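PDB 3UAO: putative isochorismatase, which probably hydrolyses the amide of maleamate to give maleate and ammonia, a step in the bacterial breakdown of nicotinate (vitamin B3). Local coordinates for residues V50-G55 and G65-A70; I71-T76 and S191-D196; A175-A180 and F185-L190. All blocks are in the same frame, centred on the assembly; numbering follows the deposited sequence.

Interaction 1. Residues V50-G55 and G65-A70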
ATOM      1  N   VAL A  50     -14.256  -3.860 -13.562  1.00 14.61           N
ATOM      2  CA  VAL A  50     -14.524  -3.317 -12.224  1.00 15.26           C
ATOM      3  C   VAL A  50     -16.008  -3.111 -11.912  1.00 15.86           C
ATOM      4  O   VAL A  50     -16.688  -2.377 -12.583  1.00 16.72           O
ATOM      5  CB  VAL A  50     -13.570  -2.089 -11.820  1.00 15.04           C
ATOM      6  CG1 VAL A  50     -12.495  -1.850 -12.848  1.00 14.56           C
ATOM      7  CG2 VAL A  50     -14.307  -0.870 -11.486  1.00 13.21           C
ATOM      8  N   ASP A  51     -16.491  -3.843 -10.919  1.00 16.64           N
ATOM      9  CA  ASP A  51     -17.813  -3.653 -10.328  1.00 17.80           C
ATOM     10  C   ASP A  51     -19.018  -3.764 -11.245  1.00 18.87           C
ATOM     11  O   ASP A  51     -20.052  -3.143 -11.000  1.00 19.61           O
ATOM     12  CB  ASP A  51     -17.876  -2.305  -9.594  1.00 18.08           C
ATOM     13  CG  ASP A  51     -16.909  -2.221  -8.476  1.00 17.16           C
ATOM     14  OD1 ASP A  51     -16.368  -3.270  -8.070  1.00 18.76           O
ATOM     15  OD2 ASP A  51     -16.671  -1.089  -8.020  1.00 22.03           O
ATOM     16  N   PHE A  52     -18.930  -4.569 -12.279  1.00 19.88           N
ATOM     17  CA  PHE A  52     -20.122  -4.851 -13.071  1.00 21.05           C
ATOM     18  C   PHE A  52     -21.021  -5.824 -12.314  1.00 22.02           C
ATOM     19  O   PHE A  52     -21.107  -6.999 -12.670  1.00 23.04           O
ATOM     20  CB  PHE A  52     -19.755  -5.385 -14.457  1.00 21.19           C
ATOM     21  CG  PHE A  52     -19.557  -4.313 -15.480  1.00 18.81           C
ATOM     22  CD1 PHE A  52     -20.095  -3.051 -15.296  1.00 16.82           C
ATOM     23  CD2 PHE A  52     -18.872  -4.587 -16.661  1.00 16.26           C
ATOM     24  CE1 PHE A  52     -19.946  -2.097 -16.271  1.00 15.55           C
ATOM     25  CE2 PHE A  52     -18.735  -3.645 -17.628  1.00 14.31           C
ATOM     26  CZ  PHE A  52     -19.267  -2.407 -17.449  1.00 14.18           C
ATOM     27  N   VAL A  53     -21.689  -5.299 -11.277  1.00 22.01           N
ATOM     28  CA  VAL A  53     -22.470  -6.103 -10.338  1.00 22.42           C
ATOM     29  C   VAL A  53     -23.933  -5.704 -10.460  1.00 23.90           C
ATOM     30  O   VAL A  53     -24.229  -4.598 -10.903  1.00 24.27           O
ATOM     31  CB  VAL A  53     -21.944  -5.967  -8.877  1.00 21.23           C
ATOM     32  CG1 VAL A  53     -20.488  -6.390  -8.805  1.00 18.87           C
ATOM     33  CG2 VAL A  53     -22.104  -4.565  -8.347  1.00 20.76           C
ATOM     34  N   ASN A  54     -24.850  -6.605 -10.102  1.00 25.46           N
ATOM     35  CA  ASN A  54     -26.298  -6.402 -10.360  1.00 26.52           C
ATOM     36  C   ASN A  54     -26.815  -4.999  -9.929  1.00 26.92           C
ATOM     37  O   ASN A  54     -27.681  -4.421 -10.581  1.00 27.50           O
ATOM     38  CB  ASN A  54     -27.149  -7.497  -9.669  1.00 27.40           C
ATOM     39  CG  ASN A  54     -26.923  -8.905 -10.238  1.00 28.05           C
ATOM     40  OD1 ASN A  54     -26.700  -9.877  -9.495  1.00 28.79           O
ATOM     41  ND2 ASN A  54     -26.980  -9.019 -11.547  1.00 28.78           N
ATOM     42  N   GLY A  55     -26.294  -4.467  -8.833  1.00 26.26           N
ATOM     43  CA  GLY A  55     -26.747  -3.193  -8.319  1.00 26.89           C
ATOM     44  C   GLY A  55     -26.331  -2.002  -9.166  1.00 27.31           C
ATOM     45  O   GLY A  55     -27.004  -0.975  -9.165  1.00 27.66           O
ATOM     46  N   GLY A  65     -27.638   5.316 -17.156  1.00 28.89           N
ATOM     47  CA  GLY A  65     -26.667   5.820 -18.094  1.00 27.29           C
ATOM     48  C   GLY A  65     -26.387   4.827 -19.192  1.00 27.06           C
ATOM     49  O   GLY A  65     -27.316   4.208 -19.716  1.00 28.53           O
ATOM     50  N   ASN A  66     -25.109   4.682 -19.536  1.00 25.17           N
ATOM     51  CA  ASN A  66     -24.659   3.747 -20.544  1.00 24.68           C
ATOM     52  C   ASN A  66     -24.016   2.478 -19.928  1.00 24.61           C
ATOM     53  O   ASN A  66     -23.171   1.851 -20.570  1.00 24.53           O
ATOM     54  CB  ASN A  66     -23.658   4.452 -21.461  1.00 24.57           C
ATOM     55  CG  ASN A  66     -22.444   4.995 -20.692  1.00 23.49           C
ATOM     56  OD1 ASN A  66     -22.380   4.846 -19.489  1.00 23.00           O
ATOM     57  ND2 ASN A  66     -21.499   5.622 -21.384  1.00 21.74           N
ATOM     58  N   ILE A  67     -24.416   2.106 -18.703  1.00 23.67           N
ATOM     59  CA  ILE A  67     -23.836   0.961 -18.010  1.00 23.24           C
ATOM     60  C   ILE A  67     -24.311  -0.401 -18.572  1.00 24.06           C
ATOM     61  O   ILE A  67     -23.496  -1.337 -18.721  1.00 23.26           O
ATOM     62  CB  ILE A  67     -24.109   1.035 -16.468  1.00 22.83           C
ATOM     63  CG1 ILE A  67     -23.305   2.159 -15.798  1.00 21.43           C
ATOM     64  CG2 ILE A  67     -23.762  -0.275 -15.818  1.00 23.26           C
ATOM     65  CD1 ILE A  67     -23.795   2.528 -14.381  1.00 19.18           C
ATOM     66  N   ALA A  68     -25.613  -0.527 -18.873  1.00 24.88           N
ATOM     67  CA  ALA A  68     -26.154  -1.775 -19.464  1.00 25.37           C
ATOM     68  C   ALA A  68     -25.453  -2.122 -20.777  1.00 25.27           C
ATOM     69  O   ALA A  68     -25.096  -3.291 -21.004  1.00 26.18           O
ATOM     70  CB  ALA A  68     -27.653  -1.690 -19.682  1.00 26.19           C
ATOM     71  N   ALA A  69     -25.244  -1.093 -21.608  1.00 24.10           N
ATOM     72  CA  ALA A  69     -24.531  -1.191 -22.883  1.00 23.19           C
ATOM     73  C   ALA A  69     -23.077  -1.564 -22.694  1.00 22.01           C
ATOM     74  O   ALA A  69     -22.545  -2.429 -23.398  1.00 22.33           O
ATOM     75  CB  ALA A  69     -24.609   0.131 -23.619  1.00 22.41           C
ATOM     76  N   ALA A  70     -22.422  -0.901 -21.751  1.00 20.43           N
ATOM     77  CA  ALA A  70     -21.030  -1.263 -21.397  1.00 19.73           C
ATOM     78  C   ALA A  70     -20.859  -2.718 -20.954  1.00 19.42           C
ATOM     79  O   ALA A  70     -19.874  -3.342 -21.302  1.00 19.38           O
ATOM     80  CB  ALA A  70     -20.479  -0.320 -20.342  1.00 18.40           C
TER

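Interaction 2. Residues I71-T76 and S191-D196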
ATOM      1  N   ILE A  71     -21.801  -3.251 -20.182  1.00 20.03           N
ATOM      2  CA  ILE A  71     -21.679  -4.609 -19.672  1.00 20.85           C
ATOM      3  C   ILE A  71     -21.640  -5.606 -20.818  1.00 22.50           C
ATOM      4  O   ILE A  71     -20.729  -6.410 -20.927  1.00 22.04           O
ATOM      5  CB  ILE A  71     -22.817  -4.938 -18.676  1.00 21.82           C
ATOM      6  CG1 ILE A  71     -22.502  -4.311 -17.317  1.00 20.15           C
ATOM      7  CG2 ILE A  71     -23.048  -6.446 -18.505  1.00 20.64           C
ATOM      8  CD1 ILE A  71     -23.691  -4.278 -16.400  1.00 19.31           C
ATOM      9  N   GLU A  72     -22.621  -5.517 -21.694  1.00 24.61           N
ATOM     10  CA  GLU A  72     -22.677  -6.384 -22.863  1.00 26.55           C
ATOM     11  C   GLU A  72     -21.503  -6.310 -23.811  1.00 26.14           C
ATOM     12  O   GLU A  72     -21.085  -7.353 -24.337  1.00 25.92           O
ATOM     13  CB  GLU A  72     -23.917  -6.066 -23.688  1.00 28.35           C
ATOM     14  CG  GLU A  72     -25.129  -6.605 -23.075  1.00 31.73           C
ATOM     15  CD  GLU A  72     -25.051  -8.091 -22.927  1.00 34.36           C
ATOM     16  OE1 GLU A  72     -24.628  -8.781 -23.920  1.00 31.00           O
ATOM     17  OE2 GLU A  72     -25.416  -8.525 -21.802  1.00 37.12           O
ATOM     18  N   THR A  73     -21.029  -5.090 -24.099  1.00 24.97           N
ATOM     19  CA  THR A  73     -19.888  -4.947 -24.988  1.00 24.49           C
ATOM     20  C   THR A  73     -18.694  -5.688 -24.358  1.00 24.46           C
ATOM     21  O   THR A  73     -17.978  -6.422 -25.047  1.00 25.43           O
ATOM     22  CB  THR A  73     -19.567  -3.476 -25.291  1.00 24.08           C
ATOM     23  OG1 THR A  73     -20.722  -2.828 -25.845  1.00 22.78           O
ATOM     24  CG2 THR A  73     -18.427  -3.376 -26.275  1.00 23.27           C
ATOM     25  N   THR A  74     -18.539  -5.569 -23.041  1.00 23.75           N
ATOM     26  CA  THR A  74     -17.449  -6.241 -22.319  1.00 22.93           C
ATOM     27  C   THR A  74     -17.434  -7.765 -22.502  1.00 23.92           C
ATOM     28  O   THR A  74     -16.372  -8.377 -22.461  1.00 23.59           O
ATOM     29  CB  THR A  74     -17.488  -5.916 -20.783  1.00 22.24           C
ATOM     30  OG1 THR A  74     -17.380  -4.496 -20.574  1.00 20.13           O
ATOM     31  CG2 THR A  74     -16.380  -6.659 -20.037  1.00 19.09           C
ATOM     32  N   ARG A  75     -18.591  -8.381 -22.706  1.00 25.13           N
ATOM     33  CA  ARG A  75     -18.620  -9.830 -22.933  1.00 26.97           C
ATOM     34  C   ARG A  75     -17.651 -10.287 -24.001  1.00 26.50           C
ATOM     35  O   ARG A  75     -16.992 -11.311 -23.825  1.00 27.05           O
ATOM     36  CB  ARG A  75     -19.983 -10.311 -23.363  1.00 28.29           C
ATOM     37  CG  ARG A  75     -21.051 -10.076 -22.345  1.00 31.63           C
ATOM     38  CD  ARG A  75     -22.397 -10.519 -22.899  1.00 36.38           C
ATOM     39  NE  ARG A  75     -22.507 -11.971 -23.022  1.00 38.43           N
ATOM     40  CZ  ARG A  75     -23.656 -12.617 -23.111  1.00 41.85           C
ATOM     41  NH1 ARG A  75     -24.809 -11.950 -23.097  1.00 43.36           N
ATOM     42  NH2 ARG A  75     -23.655 -13.936 -23.214  1.00 43.36           N
ATOM     43  N   THR A  76     -17.581  -9.541 -25.098  1.00 25.84           N
ATOM     44  CA  THR A  76     -16.695  -9.870 -26.216  1.00 26.16           C
ATOM     45  C   THR A  76     -15.230  -9.786 -25.790  1.00 25.29           C
ATOM     46  O   THR A  76     -14.389 -10.559 -26.260  1.00 26.16           O
ATOM     47  CB  THR A  76     -16.926  -8.940 -27.446  1.00 26.44           C
ATOM     48  OG1 THR A  76     -18.315  -8.886 -27.756  1.00 26.46           O
ATOM     49  CG2 THR A  76     -16.174  -9.448 -28.666  1.00 26.54           C
ATOM     50  N   SER A 191     -13.185   2.303 -23.852  1.00 18.75           N
ATOM     51  CA  SER A 191     -14.142   3.415 -23.816  1.00 19.40           C
ATOM     52  C   SER A 191     -15.593   2.997 -23.991  1.00 19.91           C
ATOM     53  O   SER A 191     -16.480   3.722 -23.551  1.00 20.33           O
ATOM     54  CB  SER A 191     -13.825   4.463 -24.891  1.00 19.59           C
ATOM     55  OG  SER A 191     -13.802   3.890 -26.198  1.00 22.13           O
ATOM     56  N   ASP A 192     -15.824   1.865 -24.668  1.00 19.68           N
ATOM     57  CA  ASP A 192     -17.158   1.357 -24.914  1.00 20.09           C
ATOM     58  C   ASP A 192     -17.507   0.235 -23.940  1.00 19.87           C
ATOM     59  O   ASP A 192     -18.580  -0.346 -24.047  1.00 20.77           O
ATOM     60  CB  ASP A 192     -17.378   0.959 -26.407  1.00 20.76           C
ATOM     61  CG  ASP A 192     -16.459  -0.172 -26.895  1.00 21.90           C
ATOM     62  OD1 ASP A 192     -15.343  -0.361 -26.342  1.00 22.95           O
ATOM     63  OD2 ASP A 192     -16.845  -0.889 -27.855  1.00 22.97           O
ATOM     64  N   CYS A 193     -16.621  -0.026 -22.978  1.00 18.65           N
ATOM     65  CA  CYS A 193     -16.834  -1.027 -21.939  1.00 18.19           C
ATOM     66  C   CYS A 193     -16.784  -0.475 -20.506  1.00 17.62           C
ATOM     67  O   CYS A 193     -16.753  -1.238 -19.504  1.00 16.76           O
ATOM     68  CB  CYS A 193     -15.779  -2.113 -22.063  1.00 18.79           C
ATOM     69  SG  CYS A 193     -15.920  -3.097 -23.537  1.00 18.14           S
ATOM     70  N   VAL A 194     -16.790   0.842 -20.392  1.00 17.01           N
ATOM     71  CA  VAL A 194     -16.911   1.469 -19.092  1.00 16.60           C
ATOM     72  C   VAL A 194     -18.208   2.239 -19.164  1.00 17.71           C
ATOM     73  O   VAL A 194     -18.496   2.839 -20.179  1.00 19.64           O
ATOM     74  CB  VAL A 194     -15.635   2.329 -18.760  1.00 16.38           C
ATOM     75  CG1 VAL A 194     -14.356   1.404 -18.692  1.00 13.37           C
ATOM     76  CG2 VAL A 194     -15.404   3.395 -19.749  1.00 12.92           C
ATOM     77  N   GLY A 195     -19.035   2.198 -18.136  1.00 18.21           N
ATOM     78  CA  GLY A 195     -20.273   2.980 -18.174  1.00 18.25           C
ATOM     79  C   GLY A 195     -20.494   3.805 -16.939  1.00 18.26           C
ATOM     80  O   GLY A 195     -19.928   3.539 -15.890  1.00 16.72           O
ATOM     81  N   ASP A 196     -21.294   4.845 -17.061  1.00 19.11           N
ATOM     82  CA  ASP A 196     -21.613   5.640 -15.893  1.00 19.95           C
ATOM     83  C   ASP A 196     -23.118   5.841 -15.836  1.00 21.22           C
ATOM     84  O   ASP A 196     -23.814   5.624 -16.828  1.00 20.55           O
ATOM     85  CB  ASP A 196     -20.876   6.983 -15.959  1.00 19.89           C
ATOM     86  CG  ASP A 196     -20.617   7.568 -14.602  1.00 19.47           C
ATOM     87  OD1 ASP A 196     -19.538   8.150 -14.376  1.00 18.13           O
ATOM     88  OD2 ASP A 196     -21.506   7.437 -13.751  1.00 23.69           O
TER

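Interaction 3. Residues A175-A180 and F185-L190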
ATOM      1  N   ALA A 175     -10.751   5.488 -10.544  1.00 11.97           N
ATOM      2  CA  ALA A 175      -9.890   5.271  -9.370  1.00 11.04           C
ATOM      3  C   ALA A 175      -8.982   4.099  -9.667  1.00 10.52           C
ATOM      4  O   ALA A 175      -7.811   4.148  -9.395  1.00 12.60           O
ATOM      5  CB  ALA A 175     -10.732   5.004  -8.107  1.00 10.36           C
ATOM      6  N   SER A 176      -9.541   3.045 -10.236  1.00  9.75           N
ATOM      7  CA  SER A 176      -8.813   1.856 -10.543  1.00  9.41           C
ATOM      8  C   SER A 176      -7.751   2.051 -11.657  1.00  9.69           C
ATOM      9  O   SER A 176      -6.720   1.363 -11.667  1.00 10.04           O
ATOM     10  CB  SER A 176      -9.796   0.768 -10.964  1.00  9.45           C
ATOM     11  OG  SER A 176     -10.642   0.399  -9.913  1.00  9.47           O
ATOM     12  N   VAL A 177      -8.028   2.939 -12.600  1.00  9.52           N
ATOM     13  CA  VAL A 177      -7.121   3.199 -13.706  1.00  9.70           C
ATOM     14  C   VAL A 177      -5.895   4.010 -13.272  1.00 10.23           C
ATOM     15  O   VAL A 177      -4.755   3.701 -13.617  1.00 10.53           O
ATOM     16  CB  VAL A 177      -7.896   3.910 -14.830  1.00 10.81           C
ATOM     17  CG1 VAL A 177      -6.963   4.775 -15.717  1.00 10.70           C
ATOM     18  CG2 VAL A 177      -8.709   2.881 -15.640  1.00  9.83           C
ATOM     19  N   VAL A 178      -6.135   5.057 -12.501  1.00 10.97           N
ATOM     20  CA  VAL A 178      -5.069   5.835 -11.920  1.00 10.98           C
ATOM     21  C   VAL A 178      -4.208   4.935 -11.029  1.00 11.45           C
ATOM     22  O   VAL A 178      -2.991   5.059 -11.017  1.00 10.58           O
ATOM     23  CB  VAL A 178      -5.646   7.002 -11.110  1.00 11.58           C
ATOM     24  CG1 VAL A 178      -4.568   7.644 -10.203  1.00 10.50           C
ATOM     25  CG2 VAL A 178      -6.269   8.041 -12.070  1.00 10.39           C
ATOM     26  N   ASP A 179      -4.833   4.016 -10.293  1.00 11.53           N
ATOM     27  CA  ASP A 179      -4.024   3.100  -9.448  1.00 10.99           C
ATOM     28  C   ASP A 179      -3.140   2.170 -10.236  1.00 11.13           C
ATOM     29  O   ASP A 179      -1.958   1.897  -9.838  1.00 11.72           O
ATOM     30  CB  ASP A 179      -4.879   2.293  -8.461  1.00 10.60           C
ATOM     31  CG  ASP A 179      -5.085   3.033  -7.096  1.00  9.93           C
ATOM     32  OD1 ASP A 179      -4.320   3.960  -6.782  1.00  9.06           O
ATOM     33  OD2 ASP A 179      -5.982   2.641  -6.313  1.00  8.98           O
ATOM     34  N   ALA A 180      -3.702   1.688 -11.349  1.00 10.22           N
ATOM     35  CA  ALA A 180      -3.063   0.700 -12.182  1.00  9.58           C
ATOM     36  C   ALA A 180      -1.834   1.314 -12.740  1.00  9.77           C
ATOM     37  O   ALA A 180      -0.762   0.741 -12.757  1.00 10.48           O
ATOM     38  CB  ALA A 180      -4.008   0.280 -13.301  1.00  9.71           C
ATOM     39  N   PHE A 185       1.440  -0.612 -14.269  1.00 12.18           N
ATOM     40  CA  PHE A 185       0.776  -1.258 -15.426  1.00 11.77           C
ATOM     41  C   PHE A 185       0.303  -0.228 -16.464  1.00 12.04           C
ATOM     42  O   PHE A 185      -0.128   0.857 -16.134  1.00 12.69           O
ATOM     43  CB  PHE A 185      -0.387  -2.155 -14.952  1.00 11.03           C
ATOM     44  CG  PHE A 185      -0.011  -3.055 -13.788  1.00 11.53           C
ATOM     45  CD1 PHE A 185       0.756  -4.180 -13.979  1.00 13.81           C
ATOM     46  CD2 PHE A 185      -0.391  -2.749 -12.519  1.00 14.15           C
ATOM     47  CE1 PHE A 185       1.165  -4.993 -12.931  1.00 13.38           C
ATOM     48  CE2 PHE A 185      -0.020  -3.579 -11.450  1.00 14.82           C
ATOM     49  CZ  PHE A 185       0.769  -4.704 -11.669  1.00 14.39           C
ATOM     50  N   ARG A 186       0.346  -0.575 -17.737  1.00 13.04           N
ATOM     51  CA  ARG A 186      -0.150   0.336 -18.785  1.00 13.34           C
ATOM     52  C   ARG A 186      -1.637   0.093 -18.819  1.00 14.24           C
ATOM     53  O   ARG A 186      -2.040  -1.026 -19.184  1.00 14.52           O
ATOM     54  CB  ARG A 186       0.489   0.000 -20.127  1.00 12.94           C
ATOM     55  CG  ARG A 186       2.002   0.248 -20.123  1.00 13.71           C
ATOM     56  CD  ARG A 186       2.744  -0.573 -21.152  1.00 15.20           C
ATOM     57  NE  ARG A 186       4.178  -0.391 -21.020  1.00 15.76           N
ATOM     58  CZ  ARG A 186       4.936   0.356 -21.818  1.00 18.14           C
ATOM     59  NH1 ARG A 186       4.445   1.003 -22.865  1.00 19.50           N
ATOM     60  NH2 ARG A 186       6.227   0.443 -21.582  1.00 17.79           N
ATOM     61  N   PRO A 187      -2.458   1.086 -18.385  1.00 13.83           N
ATOM     62  CA  PRO A 187      -3.888   0.860 -18.492  1.00 14.11           C
ATOM     63  C   PRO A 187      -4.392   1.113 -19.912  1.00 14.94           C
ATOM     64  O   PRO A 187      -3.962   2.071 -20.575  1.00 15.08           O
ATOM     65  CB  PRO A 187      -4.513   1.890 -17.505  1.00 14.05           C
ATOM     66  CG  PRO A 187      -3.296   2.613 -16.822  1.00 15.31           C
ATOM     67  CD  PRO A 187      -2.158   2.405 -17.794  1.00 14.37           C
ATOM     68  N   LEU A 188      -5.297   0.238 -20.368  1.00 15.33           N
ATOM     69  CA  LEU A 188      -6.005   0.391 -21.627  1.00 15.12           C
ATOM     70  C   LEU A 188      -7.497   0.472 -21.281  1.00 15.07           C
ATOM     71  O   LEU A 188      -8.156  -0.548 -21.033  1.00 13.78           O
ATOM     72  CB  LEU A 188      -5.726  -0.814 -22.531  1.00 15.62           C
ATOM     73  CG  LEU A 188      -5.910  -0.664 -24.047  1.00 17.01           C
ATOM     74  CD1 LEU A 188      -5.503  -1.950 -24.756  1.00 12.19           C
ATOM     75  CD2 LEU A 188      -7.320  -0.220 -24.440  1.00 15.23           C
ATOM     76  N   VAL A 189      -8.029   1.690 -21.248  1.00 15.12           N
ATOM     77  CA  VAL A 189      -9.434   1.893 -20.923  1.00 15.13           C
ATOM     78  C   VAL A 189     -10.322   1.636 -22.149  1.00 16.53           C
ATOM     79  O   VAL A 189     -10.254   2.332 -23.153  1.00 18.10           O
ATOM     80  CB  VAL A 189      -9.686   3.273 -20.330  1.00 15.24           C
ATOM     81  CG1 VAL A 189     -11.169   3.433 -19.974  1.00 14.56           C
ATOM     82  CG2 VAL A 189      -8.800   3.446 -19.080  1.00 13.06           C
ATOM     83  N   LEU A 190     -11.130   0.595 -22.060  1.00 16.99           N
ATOM     84  CA  LEU A 190     -12.078   0.266 -23.074  1.00 17.67           C
ATOM     85  C   LEU A 190     -13.234   1.269 -23.007  1.00 18.13           C
ATOM     86  O   LEU A 190     -14.148   1.097 -22.207  1.00 18.19           O
ATOM     87  CB  LEU A 190     -12.607  -1.140 -22.833  1.00 17.29           C
ATOM     88  CG  LEU A 190     -11.844  -2.416 -23.204  1.00 17.71           C
ATOM     89  CD1 LEU A 190     -10.612  -2.176 -24.134  1.00 15.84           C
ATOM     90  CD2 LEU A 190     -11.540  -3.334 -21.960  1.00 14.94           C
TER

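Interaction 1. Residues V50-G55 and G65-A70
I67 and A70, one turn apart at the start of helix 67-84, both touch the ring of F52, and this one phenylalanine carries the whole contact from its side. Start at N66, which sits at the N-cap position but makes no capping bond with its side chain. Its OD1 instead accepts from D196 N, while its own carbonyl O closes the first turn by taking A70 N at 3.1 Å. I67 comes next. Its CG2 branch lies 4.3 Å from F52 CE1, a loose apolar touch on the outer part of the ring, and the same side chain also packs on A167 of strand 161-167.

F52 belongs to the loop that leaves strand 45-50 at the C-terminal edge of the parallel sheet, where active sites of alpha/beta folds of this Rossmann-like kind are usually built. Its neighbour D51 takes no part in the contact; its OD2 forms a salt bridge to K139 NZ and its OD1 bonds S91 OG, consistent with the Asp-Lys-Cys triad of isochorismatase-like cysteine hydrolases. F52 itself is the centre of an inverse gamma turn, marked by a weak bond of 2.7 Å from V53 N to D51 O. With chi1 at -89°, its ring swings across to the helix.

A70 ends the segment, and its CB is directed toward the loop. CB stands 3.8 Å from F52 CZ, approaching the ring obliquely, and the carbonyl O of A70 lies 3.9 Å from F52 CE2.

Interaction 2. Residues I71-T76 and S191-D196
Where strand 186-195 of the central parallel sheet is broken by a corner, D192 and C193 meet T73 and T74 on helix 67-84, with C193 and T74 closest in backbone terms at 5.3 Å between their CA atoms. No hydrogen bond crosses; the fit is by van der Waals touch. T73 puts its methyl forward: chi1 of -57° sets OG1 beside the backbone N, where it bonds A69 O, and leaves CG2 anti to that N, facing the corner. That T73 methyl, CG2, lies 3.3 Å from D192 OD2 and 3.7 Å from C193 SG, the T73 and D192 side chains crossing at about a right angle. D192 OD2 has its polar partner in H219 ND1, so the methyl merely flanks a carboxylate already bonded. On T74, OG1 is held by A70 O and comes within 3.2 Å of C193 CB, a close touch. C193 SG sits 3.6 Å from T74 N and equally near T74 OG1. H219 of helix 219-224 packs against both T73 and C193, A165 of strand 161-167 lies against T74 and C193, and V194 turns the other way, onto H202 and L206 of helix 199-212.

Interaction 3. Residues A175-A180 and F185-L190
V177 and A180 lie over P187, V189 and F185 where helix 174-182 turns back into strand 186-195. Strand 161-167, this helix and strand 186-195 form a beta-alpha-beta crossover between neighbouring parallel strands, and helix and strand segments run nearly antiparallel, at 152°, the segment axes approaching to 8.0 Å. S176, early in the helix, does not touch the strand; its OG bonds the O of the S-hydroxycysteine at position 172 and A144 N. V177 follows and packs with both methyls. CG2 meets V189 CG2 at 3.5 Å, the two valines crossing at about a right angle, and V177 CG1, anti to the backbone N, lies 4.2 Å from P187 CB. M209 of helix 199-212 packs on both of these buried valines. V178 and D179 turn from the strand, onto P142 and Y146 of the second subunit. A180 brings CB to 4.3 Å from P187 CG, and its carbonyl O receives F185 N at 3.0 Å with a fairly straight N-H...O angle of 159°. The donor stands 28° off the carbonyl plane, and F185 CD2 lies 3.5 Å from A180 O, which meets the ring obliquely.

Overall arrangement
Following the chain from strand 45-50, interaction 1 closes first, a short loop that brings the strand's exit back against the start of helix 67-84. The same helix then opens interaction 2, which closes only 115 residues later at the corner of strand 186-195. Within that long excursion, interaction 3 both opens and closes, folding helix 174-182 onto the beginning of the same strand. Interactions 1 and 2 lie about 8 Å apart between centres and touch directly, the F52 ring lying against I71 and T74 and N66 reaching D196. Interactions 2 and 3, about 15 Å apart between centres, follow one another along strand 186-195, with V189 and V194 touching.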